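PDB 4RDX: histidine--tRNA ligase from Thermus thermophilus HB27, which joins histidine to tRNA(His) at the expense of ATP, releasing AMP and diphosphate, and works as a homodimeric class II aminoacyl-tRNA synthetase. Local coordinates for residues W107-M112 against H127-E132; Q23-T28 against F309-V314; T43-E48 against L78-E83; G287-G292 against P303-A308. One frame throughout, in Å; residues are numbered along the deposited sequence.

Contact 1. Residues W107-M112 against H127-E132. With AMP (adenosine monophosphate), chain C; HIS (histidine), chain D.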
# COMPACT_ATOMS: atom_id res chain seq x y z
N TRP A 107 5.58 11.88 -5.78
CA TRP A 107 5.88 11.18 -4.53
C TRP A 107 5.31 9.77 -4.55
O TRP A 107 4.36 9.48 -5.27
CB TRP A 107 5.42 11.97 -3.30
CG TRP A 107 3.97 11.86 -2.97
CD1 TRP A 107 2.95 12.63 -3.45
CD2 TRP A 107 3.37 10.94 -2.05
NE1 TRP A 107 1.76 12.24 -2.90
CE2 TRP A 107 1.99 11.20 -2.04
CE3 TRP A 107 3.87 9.91 -1.25
CZ2 TRP A 107 1.10 10.47 -1.25
CZ3 TRP A 107 2.99 9.19 -0.47
CH2 TRP A 107 1.61 9.47 -0.48
N MET A 108 5.91 8.89 -3.76
CA MET A 108 5.53 7.49 -3.76
C MET A 108 5.78 6.88 -2.39
O MET A 108 6.75 7.21 -1.73
CB MET A 108 6.35 6.73 -4.81
CG MET A 108 6.02 5.26 -4.94
SD MET A 108 6.94 4.48 -6.28
CE MET A 108 8.61 4.55 -5.61
N ALA A 109 4.90 5.98 -1.96
CA ALA A 109 5.14 5.29 -0.70
C ALA A 109 4.95 3.79 -0.89
O ALA A 109 3.91 3.35 -1.37
CB ALA A 109 4.21 5.81 0.38
N GLY A 110 5.97 3.01 -0.53
CA GLY A 110 5.89 1.58 -0.76
C GLY A 110 7.10 0.76 -0.38
O GLY A 110 8.13 1.29 0.04
N PRO A 111 6.98 -0.57 -0.52
CA PRO A 111 8.04 -1.54 -0.19
C PRO A 111 9.28 -1.42 -1.06
O PRO A 111 9.22 -1.20 -2.27
CB PRO A 111 7.36 -2.89 -0.43
CG PRO A 111 6.22 -2.60 -1.35
CD PRO A 111 5.74 -1.25 -0.92
N MET A 112 10.42 -1.59 -0.40
CA MET A 112 11.73 -1.61 -1.02
C MET A 112 12.43 -2.86 -0.50
O MET A 112 12.16 -3.30 0.63
CB MET A 112 12.52 -0.35 -0.63
CG MET A 112 11.79 0.97 -0.88
SD MET A 112 11.45 1.29 -2.63
CE MET A 112 10.72 2.92 -2.57
N HIS A 127 9.86 -0.14 4.17
CA HIS A 127 8.95 0.77 3.47
C HIS A 127 9.50 2.18 3.39
O HIS A 127 10.04 2.71 4.36
CB HIS A 127 7.56 0.74 4.09
CG HIS A 127 6.90 -0.61 4.02
ND1 HIS A 127 7.31 -1.67 4.79
CD2 HIS A 127 5.88 -1.07 3.25
CE1 HIS A 127 6.57 -2.73 4.52
NE2 HIS A 127 5.69 -2.39 3.58
N GLN A 128 9.37 2.79 2.21
CA GLN A 128 9.96 4.09 1.97
C GLN A 128 8.93 5.10 1.49
O GLN A 128 7.93 4.74 0.85
CB GLN A 128 11.08 3.99 0.94
CG GLN A 128 12.47 4.24 1.48
CD GLN A 128 13.54 4.07 0.41
OE1 GLN A 128 13.24 4.05 -0.78
NE2 GLN A 128 14.79 3.94 0.84
N VAL A 129 9.17 6.36 1.82
CA VAL A 129 8.48 7.46 1.17
C VAL A 129 9.50 8.23 0.35
O VAL A 129 10.57 8.58 0.84
CB VAL A 129 7.80 8.42 2.16
CG1 VAL A 129 7.15 9.58 1.42
CG2 VAL A 129 6.78 7.67 3.00
N ASN A 130 9.16 8.47 -0.91
CA ASN A 130 10.04 9.11 -1.87
C ASN A 130 9.41 10.36 -2.45
O ASN A 130 8.20 10.40 -2.69
CB ASN A 130 10.36 8.14 -3.01
CG ASN A 130 11.45 7.16 -2.67
OD1 ASN A 130 12.59 7.32 -3.11
ND2 ASN A 130 11.12 6.14 -1.89
N TYR A 131 10.24 11.37 -2.68
CA TYR A 131 9.83 12.60 -3.33
C TYR A 131 10.86 12.93 -4.40
O TYR A 131 12.06 12.84 -4.15
CB TYR A 131 9.77 13.74 -2.31
CG TYR A 131 9.66 15.12 -2.94
CD1 TYR A 131 8.43 15.62 -3.33
CD2 TYR A 131 10.79 15.92 -3.11
CE1 TYR A 131 8.32 16.87 -3.90
CE2 TYR A 131 10.69 17.17 -3.68
CZ TYR A 131 9.45 17.65 -4.07
OH TYR A 131 9.34 18.90 -4.63
N GLU A 132 10.39 13.32 -5.58
CA GLU A 132 11.28 13.79 -6.65
C GLU A 132 10.73 15.04 -7.33
O GLU A 132 9.55 15.13 -7.64
CB GLU A 132 11.51 12.71 -7.71
CG GLU A 132 12.11 11.42 -7.18
CD GLU A 132 13.44 11.62 -6.49
OE1 GLU A 132 14.19 12.54 -6.88
OE2 GLU A 132 13.74 10.85 -5.55
P AMP C . 18.81 5.19 1.10
O1P AMP C . 18.07 4.62 -0.09
O2P AMP C . 19.95 4.33 1.58
O3P AMP C . 19.12 6.66 0.99
O5' AMP C . 17.72 5.10 2.26
C5' AMP C . 16.98 6.25 2.66
C4' AMP C . 16.27 5.99 3.97
O4' AMP C . 15.49 4.77 3.86
C3' AMP C . 17.19 5.75 5.16
O3' AMP C . 17.59 6.95 5.79
C2' AMP C . 16.36 4.84 6.07
O2' AMP C . 15.45 5.60 6.85
C1' AMP C . 15.57 4.03 5.05
N9 AMP C . 16.21 2.74 4.74
C8 AMP C . 17.18 2.54 3.82
N7 AMP C . 17.56 1.24 3.77
C5 AMP C . 16.82 0.57 4.68
C6 AMP C . 16.73 -0.83 5.15
N6 AMP C . 17.50 -1.81 4.62
N1 AMP C . 15.83 -1.11 6.12
C2 AMP C . 15.05 -0.14 6.66
N3 AMP C . 15.09 1.15 6.28
C4 AMP C . 15.94 1.56 5.32
N HIS D . 19.40 7.27 -1.16
CA HIS D . 19.04 8.35 -2.08
C HIS D . 19.72 9.63 -1.62
O HIS D . 19.94 10.55 -2.41
CB HIS D . 17.52 8.52 -2.12
CG HIS D . 17.06 9.59 -3.07
ND1 HIS D . 17.90 10.23 -3.95
CD2 HIS D . 15.83 10.12 -3.27
CE1 HIS D . 17.22 11.11 -4.65
NE2 HIS D . 15.96 11.06 -4.26
OXT HIS D . 20.07 9.77 -0.45

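Contact 2. Residues Q23-T28 against F309-V314. With AMP (adenosine monophosphate), chain C.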
# COMPACT_ATOMS: atom_id res chain seq x y z
N GLN A 23 0.64 3.70 8.71
CA GLN A 23 -0.45 4.38 8.03
C GLN A 23 -0.55 5.87 8.37
O GLN A 23 -0.73 6.71 7.47
CB GLN A 23 -1.77 3.68 8.35
CG GLN A 23 -1.93 2.34 7.64
CD GLN A 23 -3.17 1.61 8.09
OE1 GLN A 23 -3.68 1.84 9.19
NE2 GLN A 23 -3.68 0.72 7.24
N ARG A 24 -0.44 6.21 9.65
CA ARG A 24 -0.43 7.61 10.09
C ARG A 24 0.73 8.37 9.46
O ARG A 24 0.56 9.49 8.96
CB ARG A 24 -0.36 7.71 11.62
CG ARG A 24 -0.46 9.14 12.15
CD ARG A 24 -0.64 9.21 13.68
NE ARG A 24 0.61 8.99 14.40
CZ ARG A 24 1.44 9.95 14.78
NH1 ARG A 24 1.16 11.22 14.52
NH2 ARG A 24 2.56 9.64 15.42
N ILE A 25 1.90 7.74 9.46
CA ILE A 25 3.10 8.35 8.87
C ILE A 25 2.92 8.65 7.38
O ILE A 25 3.19 9.78 6.92
CB ILE A 25 4.34 7.46 9.11
CG1 ILE A 25 4.64 7.36 10.61
CG2 ILE A 25 5.54 8.00 8.35
CD1 ILE A 25 5.81 6.45 10.97
N VAL A 26 2.45 7.66 6.62
CA VAL A 26 2.24 7.83 5.19
C VAL A 26 1.15 8.87 4.90
O VAL A 26 1.27 9.65 3.95
CB VAL A 26 1.89 6.49 4.50
CG1 VAL A 26 1.43 6.72 3.07
CG2 VAL A 26 3.09 5.57 4.52
N ALA A 27 0.11 8.89 5.72
CA ALA A 27 -0.95 9.89 5.58
C ALA A 27 -0.40 11.31 5.72
O ALA A 27 -0.68 12.19 4.89
CB ALA A 27 -2.05 9.64 6.59
N THR A 28 0.39 11.51 6.78
CA THR A 28 1.03 12.81 7.00
C THR A 28 1.96 13.20 5.84
O THR A 28 1.94 14.35 5.39
CB THR A 28 1.79 12.83 8.35
OG1 THR A 28 0.88 13.13 9.41
CG2 THR A 28 2.89 13.88 8.33
N PHE A 309 12.73 8.51 2.81
CA PHE A 309 12.88 8.17 4.22
C PHE A 309 12.21 6.85 4.59
O PHE A 309 11.31 6.37 3.88
CB PHE A 309 12.46 9.32 5.16
CG PHE A 309 10.97 9.55 5.26
CD1 PHE A 309 10.17 8.69 6.00
CD2 PHE A 309 10.40 10.67 4.68
CE1 PHE A 309 8.80 8.92 6.11
CE2 PHE A 309 9.04 10.91 4.79
CZ PHE A 309 8.24 10.04 5.51
N GLY A 310 12.66 6.26 5.70
CA GLY A 310 12.18 4.96 6.12
C GLY A 310 11.08 5.03 7.16
O GLY A 310 11.30 5.52 8.27
N VAL A 311 9.91 4.52 6.80
CA VAL A 311 8.73 4.53 7.68
C VAL A 311 9.01 3.83 9.02
O VAL A 311 8.57 4.30 10.07
CB VAL A 311 7.53 3.86 6.98
CG1 VAL A 311 6.32 3.83 7.89
CG2 VAL A 311 7.20 4.59 5.67
N GLU A 312 9.75 2.73 8.96
CA GLU A 312 10.13 1.99 10.16
C GLU A 312 10.95 2.84 11.13
O GLU A 312 10.63 2.94 12.32
CB GLU A 312 10.90 0.72 9.81
CG GLU A 312 10.06 -0.40 9.21
CD GLU A 312 9.82 -0.21 7.73
OE1 GLU A 312 10.43 0.70 7.13
OE2 GLU A 312 9.02 -0.99 7.15
N ARG A 313 12.03 3.45 10.62
CA ARG A 313 12.92 4.24 11.46
C ARG A 313 12.20 5.46 12.04
O ARG A 313 12.48 5.89 13.15
CB ARG A 313 14.16 4.68 10.68
CG ARG A 313 14.95 3.51 10.10
CD ARG A 313 16.33 3.94 9.64
NE ARG A 313 17.10 2.81 9.13
CZ ARG A 313 18.28 2.91 8.53
NH1 ARG A 313 18.85 4.09 8.35
NH2 ARG A 313 18.90 1.81 8.10
N VAL A 314 11.26 6.01 11.28
CA VAL A 314 10.44 7.10 11.76
C VAL A 314 9.51 6.63 12.87
O VAL A 314 9.25 7.36 13.83
CB VAL A 314 9.63 7.76 10.60
CG1 VAL A 314 8.72 8.83 11.15
CG2 VAL A 314 10.57 8.34 9.56
P AMP C . 18.81 5.19 1.10
O1P AMP C . 18.07 4.62 -0.09
O2P AMP C . 19.95 4.33 1.58
O3P AMP C . 19.12 6.66 0.99
O5' AMP C . 17.72 5.10 2.26
C5' AMP C . 16.98 6.25 2.66
C4' AMP C . 16.27 5.99 3.97
O4' AMP C . 15.49 4.77 3.86
C3' AMP C . 17.19 5.75 5.16
O3' AMP C . 17.59 6.95 5.79
C2' AMP C . 16.36 4.84 6.07
O2' AMP C . 15.45 5.60 6.85
C1' AMP C . 15.57 4.03 5.05
N9 AMP C . 16.21 2.74 4.74
C8 AMP C . 17.18 2.54 3.82
N7 AMP C . 17.56 1.24 3.77
C5 AMP C . 16.82 0.57 4.68
C6 AMP C . 16.73 -0.83 5.15
N6 AMP C . 17.50 -1.81 4.62
N1 AMP C . 15.83 -1.11 6.12
C2 AMP C . 15.05 -0.14 6.66
N3 AMP C . 15.09 1.15 6.28
C4 AMP C . 15.94 1.56 5.32

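Contact 3. Residues T43-E48 against L78-E83. With nucleotides of chain B.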
# COMPACT_ATOMS: atom_id res chain seq x y z
N THR A 43 4.81 2.66 -8.78
CA THR A 43 5.52 1.90 -9.79
C THR A 43 5.50 0.42 -9.40
O THR A 43 5.20 0.10 -8.25
CB THR A 43 6.98 2.40 -9.92
OG1 THR A 43 7.76 1.89 -8.84
CG2 THR A 43 7.01 3.92 -9.91
N PRO A 44 5.78 -0.49 -10.35
CA PRO A 44 5.71 -1.92 -10.04
C PRO A 44 6.75 -2.37 -9.02
O PRO A 44 7.72 -1.65 -8.77
CB PRO A 44 5.99 -2.58 -11.40
CG PRO A 44 5.64 -1.55 -12.41
CD PRO A 44 6.06 -0.25 -11.78
N ILE A 45 6.55 -3.55 -8.44
CA ILE A 45 7.44 -4.06 -7.41
C ILE A 45 8.77 -4.53 -7.99
O ILE A 45 9.82 -4.38 -7.36
CB ILE A 45 6.75 -5.17 -6.57
CG1 ILE A 45 6.38 -4.63 -5.18
CG2 ILE A 45 7.64 -6.40 -6.42
CD1 ILE A 45 5.45 -3.44 -5.22
N PHE A 46 8.74 -5.07 -9.20
CA PHE A 46 9.98 -5.38 -9.90
C PHE A 46 10.13 -4.56 -11.17
O PHE A 46 9.14 -4.12 -11.76
CB PHE A 46 10.11 -6.88 -10.20
CG PHE A 46 8.87 -7.50 -10.78
CD1 PHE A 46 8.67 -7.52 -12.15
CD2 PHE A 46 7.93 -8.10 -9.96
CE1 PHE A 46 7.53 -8.11 -12.69
CE2 PHE A 46 6.80 -8.69 -10.49
CZ PHE A 46 6.60 -8.69 -11.86
N GLU A 47 11.37 -4.33 -11.58
CA GLU A 47 11.64 -3.67 -12.85
C GLU A 47 12.66 -4.50 -13.60
O GLU A 47 13.23 -5.43 -13.03
CB GLU A 47 12.16 -2.25 -12.63
CG GLU A 47 11.23 -1.36 -11.83
CD GLU A 47 10.52 -0.33 -12.70
OE1 GLU A 47 10.72 -0.36 -13.93
OE2 GLU A 47 9.77 0.50 -12.14
N GLU A 48 12.90 -4.20 -14.87
CA GLU A 48 14.00 -4.86 -15.56
C GLU A 48 15.30 -4.46 -14.86
O GLU A 48 15.43 -3.33 -14.40
CB GLU A 48 14.02 -4.53 -17.06
CG GLU A 48 13.57 -3.13 -17.43
CD GLU A 48 13.44 -2.97 -18.94
OE1 GLU A 48 13.12 -3.96 -19.62
OE2 GLU A 48 13.69 -1.85 -19.44
N LEU A 78 15.08 -9.62 -13.99
CA LEU A 78 14.26 -8.68 -13.24
C LEU A 78 14.89 -8.44 -11.88
O LEU A 78 15.63 -9.28 -11.36
CB LEU A 78 12.85 -9.23 -13.07
CG LEU A 78 12.12 -9.65 -14.34
CD1 LEU A 78 10.77 -10.25 -14.01
CD2 LEU A 78 11.96 -8.46 -15.28
N THR A 79 14.57 -7.29 -11.30
CA THR A 79 15.06 -6.94 -9.98
C THR A 79 13.94 -6.39 -9.12
O THR A 79 13.19 -5.50 -9.54
CB THR A 79 16.20 -5.90 -10.06
OG1 THR A 79 17.39 -6.54 -10.55
CG2 THR A 79 16.49 -5.31 -8.69
N LEU A 80 13.80 -6.98 -7.93
CA LEU A 80 12.94 -6.43 -6.90
C LEU A 80 13.46 -5.06 -6.51
O LEU A 80 14.63 -4.91 -6.14
CB LEU A 80 12.91 -7.36 -5.68
CG LEU A 80 11.65 -8.21 -5.49
CD1 LEU A 80 11.29 -8.97 -6.76
CD2 LEU A 80 11.82 -9.17 -4.33
N ARG A 81 12.59 -4.06 -6.62
CA ARG A 81 12.89 -2.66 -6.35
C ARG A 81 13.72 -2.45 -5.08
O ARG A 81 13.26 -2.74 -3.98
CB ARG A 81 11.56 -1.90 -6.24
CG ARG A 81 11.62 -0.41 -6.53
CD ARG A 81 10.22 0.19 -6.48
NE ARG A 81 9.51 -0.16 -5.25
CZ ARG A 81 8.19 -0.13 -5.11
NH1 ARG A 81 7.42 0.24 -6.12
NH2 ARG A 81 7.63 -0.46 -3.95
N PRO A 82 14.96 -1.95 -5.24
CA PRO A 82 15.79 -1.62 -4.08
C PRO A 82 15.72 -0.13 -3.70
O PRO A 82 16.01 0.22 -2.55
CB PRO A 82 17.19 -1.97 -4.56
CG PRO A 82 17.15 -1.64 -6.01
CD PRO A 82 15.74 -1.93 -6.49
N GLU A 83 15.33 0.71 -4.65
CA GLU A 83 15.20 2.15 -4.41
C GLU A 83 14.06 2.75 -5.22
O GLU A 83 13.58 2.15 -6.18
CB GLU A 83 16.51 2.87 -4.76
CG GLU A 83 17.04 2.57 -6.15
CD GLU A 83 17.27 3.82 -6.97
OE1 GLU A 83 18.13 3.79 -7.88
OE2 GLU A 83 16.59 4.83 -6.72
P A B 78 25.03 5.78 -0.15
OP1 A B 78 26.48 5.98 0.14
OP2 A B 78 24.02 6.46 0.70
O5' A B 78 24.76 6.21 -1.66
C5' A B 78 24.49 5.23 -2.65
C4' A B 78 23.01 5.13 -2.95
O4' A B 78 22.74 3.89 -3.65
C3' A B 78 22.09 5.09 -1.74
O3' A B 78 21.83 6.37 -1.20
C2' A B 78 20.86 4.39 -2.29
O2' A B 78 20.05 5.29 -3.03
C1' A B 78 21.48 3.38 -3.26
N9 A B 78 21.68 2.06 -2.64
C8 A B 78 22.27 1.76 -1.43
N7 A B 78 22.31 0.49 -1.15
C5 A B 78 21.70 -0.11 -2.24
C6 A B 78 21.43 -1.45 -2.56
N6 A B 78 21.74 -2.47 -1.76
N1 A B 78 20.80 -1.70 -3.73
C2 A B 78 20.49 -0.67 -4.52
N3 A B 78 20.69 0.63 -4.34
C4 A B 78 21.31 0.85 -3.17

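Contact 4. Residues G287-G292 against P303-A308. With HIS (histidine), chain D.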
# COMPACT_ATOMS: atom_id res chain seq x y z
N GLY A 287 18.64 12.44 0.85
CA GLY A 287 18.45 12.67 -0.56
C GLY A 287 19.45 13.63 -1.14
O GLY A 287 20.53 13.84 -0.58
N GLY A 288 19.09 14.23 -2.27
CA GLY A 288 19.94 15.20 -2.91
C GLY A 288 19.66 15.35 -4.39
O GLY A 288 18.61 14.93 -4.89
N ARG A 289 20.62 15.94 -5.09
CA ARG A 289 20.50 16.22 -6.52
C ARG A 289 21.21 15.15 -7.35
O ARG A 289 22.22 14.59 -6.94
CB ARG A 289 21.07 17.61 -6.82
CG ARG A 289 21.05 18.01 -8.29
CD ARG A 289 21.19 19.52 -8.45
NE ARG A 289 19.98 20.23 -8.05
CZ ARG A 289 18.87 20.28 -8.79
NH1 ARG A 289 18.82 19.65 -9.95
NH2 ARG A 289 17.81 20.96 -8.35
N TYR A 290 20.65 14.88 -8.53
CA TYR A 290 21.22 13.94 -9.48
C TYR A 290 21.07 14.48 -10.89
O TYR A 290 20.16 15.27 -11.19
CB TYR A 290 20.55 12.57 -9.36
CG TYR A 290 19.04 12.62 -9.30
CD1 TYR A 290 18.27 12.58 -10.46
CD2 TYR A 290 18.38 12.71 -8.08
CE1 TYR A 290 16.89 12.62 -10.40
CE2 TYR A 290 17.01 12.76 -8.02
CZ TYR A 290 16.26 12.71 -9.18
OH TYR A 290 14.89 12.76 -9.10
N ASP A 291 21.97 14.02 -11.75
CA ASP A 291 22.05 14.47 -13.12
C ASP A 291 22.87 13.43 -13.88
O ASP A 291 24.06 13.27 -13.63
CB ASP A 291 22.75 15.83 -13.17
CG ASP A 291 22.43 16.61 -14.43
OD1 ASP A 291 21.28 16.52 -14.91
OD2 ASP A 291 23.33 17.31 -14.94
N GLY A 292 22.22 12.73 -14.80
CA GLY A 292 22.86 11.65 -15.52
C GLY A 292 22.06 10.36 -15.45
O GLY A 292 22.25 9.45 -16.25
N PRO A 303 17.37 16.94 -15.03
CA PRO A 303 17.94 17.17 -13.71
C PRO A 303 16.91 16.80 -12.66
O PRO A 303 15.70 16.94 -12.91
CB PRO A 303 18.25 18.66 -13.71
CG PRO A 303 17.32 19.24 -14.68
CD PRO A 303 17.01 18.20 -15.69
N GLY A 304 17.37 16.30 -11.51
CA GLY A 304 16.47 15.95 -10.43
C GLY A 304 16.97 16.25 -9.03
O GLY A 304 18.17 16.28 -8.77
N VAL A 305 16.03 16.47 -8.12
CA VAL A 305 16.41 16.54 -6.71
C VAL A 305 15.31 15.84 -5.93
O VAL A 305 14.14 15.99 -6.26
CB VAL A 305 16.62 17.99 -6.23
CG1 VAL A 305 15.37 18.82 -6.44
CG2 VAL A 305 17.07 18.01 -4.77
N GLY A 306 15.68 15.06 -4.93
CA GLY A 306 14.66 14.36 -4.19
C GLY A 306 15.16 13.61 -2.98
O GLY A 306 16.36 13.48 -2.79
N PHE A 307 14.23 13.09 -2.17
CA PHE A 307 14.60 12.40 -0.95
C PHE A 307 13.79 11.14 -0.71
O PHE A 307 12.74 10.93 -1.31
CB PHE A 307 14.49 13.33 0.25
CG PHE A 307 13.08 13.79 0.55
CD1 PHE A 307 12.21 12.98 1.27
CD2 PHE A 307 12.64 15.03 0.12
CE1 PHE A 307 10.92 13.40 1.55
CE2 PHE A 307 11.35 15.47 0.41
CZ PHE A 307 10.49 14.64 1.11
N ALA A 308 14.31 10.29 0.17
CA ALA A 308 13.59 9.11 0.61
C ALA A 308 13.78 8.93 2.11
O ALA A 308 14.86 9.22 2.62
CB ALA A 308 14.07 7.87 -0.13
N HIS D . 19.40 7.27 -1.16
CA HIS D . 19.04 8.35 -2.08
C HIS D . 19.72 9.63 -1.62
O HIS D . 19.94 10.55 -2.41
CB HIS D . 17.52 8.52 -2.12
CG HIS D . 17.06 9.59 -3.07
ND1 HIS D . 17.90 10.23 -3.95
CD2 HIS D . 15.83 10.12 -3.27
CE1 HIS D . 17.22 11.11 -4.65
NE2 HIS D . 15.96 11.06 -4.26
OXT HIS D . 20.07 9.77 -0.45

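Contact 1. Residues W107-M112 against H127-E132
Met108 and Asn130 exchange two backbone hydrogen bonds, and Gly110 and Gln128 exchange two more. These are the hydrogen-bonded pairs of an antiparallel hairpin. The shortest bond, from Asn130 N to Met108 O, is 2.8 Å. The non-hydrogen-bonded pairs Trp107-Tyr131, Ala109-Val129 and Pro111-His127 alternate with them.

Apolar contacts are few. Ala109 CB meets Val129 CG2 at 4.1 Å. The other branch, Val129 CG1, approaches Trp107 CE3 obliquely at 4.2 Å. Met112 is bent at chi2 (-64°). This carries CE over to the two amides, 3.3 Å from Gln128 OE1, and CG packs on Gln128 CB.

The polar side chains form a short relay. Asn130 ND2 donates to Gln128 OE1 at 3.2 Å in a nearly straight bond. The acceptor lies in the Asn130 amide plane, but the donor sits above the Gln128 carbonyl plane. This is consistent with the Gln128 amide being held with its NH2 toward AMP, and NE2 donates to AMP O4' at 3.2 Å. A leucine in place of Gln128 would probably leave the ribose O4' and Asn130 ND2 without these mates. Glu132 OE2 accepts a weak bond from NE2 of the bound histidine.

The hairpin is motif 2 of class II synthetases. Helix 17-35 packs on Ala109 and Val129, helix 85-94 on Met108 and Asn130, and strand 304-310 lies alongside strand 125-134.

Contact 2. Residues Q23-T28 against F309-V314
The Phe309 ring takes Ile25 CG2 at its edge, near the ring plane, with CE1 4.1 Å away. Ile25 and the ring meet obliquely, so the isoleucine does not lie on a face. The second flat group, the Arg313 guanidinium, lies against the nucleotide, far from helix 17-35. AMP C2' sits over one of its faces, toward the rim, 3.5 Å from NH1 of Arg313. The chain of Arg313 is extended from CG to NE, and its CD runs past AMP O2'. Its NE and NH1 are hydrogen-bonded to Gly121 O and Ala283 O, which hold the plane in place.

Residues 309-314 cover the turn from strand 304-310 into helix 311-320. The sequence Phe309-Gly310-Val311-Glu312-Arg313 belongs to motif 3 of class II synthetases, whose arginine is a hallmark of the ATP site. Gly310 is the N-cap residue, and its N gives AMP O2' a weak hydrogen bond. A CB there would run into that hydroxyl.

Ile25 carries most of the contact from the side of helix 17-35. Its CG1 is anti to the carbonyl carbon (chi1 -64°), and the chain then runs on extended to CD1. That methyl reaches the first turn of the motif 3 helix, 3.8 Å from Val314 CG1 and 4.1 Å from Val311 CG1. Val26 CG2 touches Val311 CG2 more loosely, at 4.4 Å. No hydrogen bond crosses this apolar junction. Leu149 and Leu156 of helix 139-156 pack against Phe309 and Val314, and Gln23 is hydrogen-bonded to Glu40 of the second subunit.

Contact 3. Residues T43-E48 against L78-E83
Arg81 leaves its backbone with CG anti to N (chi1 -156°), stays extended, then bends at chi3 (51°), which brings its guanidinium to Thr43. The Thr43 hydroxyl sits between its own N and carbonyl carbon (chi1 77°) and accepts from Arg81 NH1 at 3.2 Å. It lies in the guanidinium plane. Thr43 O is at the edge of the same group, and Ile45 CA lies over one face. Arg81 NH2 has Pro111 O as its partner, though the exact geometry of that pair is doubtful. A methionine in place of Arg81 would probably leave Thr43 OG1 without its donor and remove the side-chain link to strand 104-113.

The backbones pair as well. Arg81 N donates to Ile45 O at 2.9 Å, and Glu47 and Thr79 exchange two bonds. Phe46 and Leu80 share a sheet face, where Leu80 CD1 meets Phe46 CB at 4.2 Å. Leu78 CD1 approaches Phe46 CD1 obliquely at 3.9 Å. Glu47 turns to Arg90, with which it makes a salt bridge.

The second subunit touches this edge: its Phe68 ring meets Phe46, and its Gln125 accepts from Ile45 N. Pro82 CB lies 3.5 Å from C2 of tRNA adenosine A78 of chain B. Pro44 follows helix 17-35 and strand 39-40 as the proline of motif 1, the dimer-interface element of class II synthetases.

Contact 4. Residues G287-G292 against P303-A308
Two neighbouring strands of the class II catalytic sheet meet here, and they wall the histidine pocket. Residues 287-292 hold the Gly-Gly-Arg-Tyr sequence of a histidyl-tRNA synthetase signature, and residues 303-308 run along the strand of motif 3. Gly288 pairs with Gly306 and Tyr290 with Gly304, each through two backbone hydrogen bonds. Gly288 N to Gly306 O is 2.9 Å, and so is Tyr290 N to Gly304 O.

The Tyr290 ring lies flat over the opposite strand. Its CG stands between the backbone N and carbonyl carbon (chi1 47°), which swings the ring across Gly304. Gly304 CA makes a CH-pi contact 3.7 Å from the ring centroid. A CB on Gly304 would strike the ring, and one on Gly287 would strike the facing strand. Tyr290 CE2 comes within 3.8 Å of CE1 of the bound histidine, and its OH pairs with Glu132 OE1, at a modelled distance too short to be taken literally.

Arg289 and Val305 share the other face. The guanidinium has Val305 CB over one face, toward its rim, and Pro303 CB at its edge, 3.9 Å from NH1 of Arg289. Its charge is paired with Asp142, and its NH1 also binds Ser136 O. Asp291 OD1 lies along Pro303, 3.6 Å from its CA, while OD2 makes a salt bridge with Arg301.

Apart from Tyr290, the paired residues on the pocket face are glycines: Gly288, Gly304 and Gly306. Gly306 O is 2.9 Å from NE2 of the histidine ligand, and a CB at Gly306 would crowd that atom, so the bare backbone lets the imidazole settle against the sheet.

In the fold
All four contacts are buried. Contacts 1 and 2 lie deepest, with centres about 6 and 4 Å from the centre of the chain; contacts 3 and 4 are about 17 and 18 Å from it. Contacts 1, 2 and 4 reach one sheet, in which strand 304-310 adjoins 125-134 and 283-290. Contacts 2 and 4 use successive parts of strand 304-310. Contact 3 belongs to a separate sheet at the dimer interface and touches contact 1 mainly through Arg81, but also Thr43. Contacts 1 and 4 are backbone ladders beside the ligands, contact 2 is apolar packing without hydrogen bonds between its segments, though Gly310 and Arg313 touch AMP, and contact 3 adds an arginine tether to its ladder.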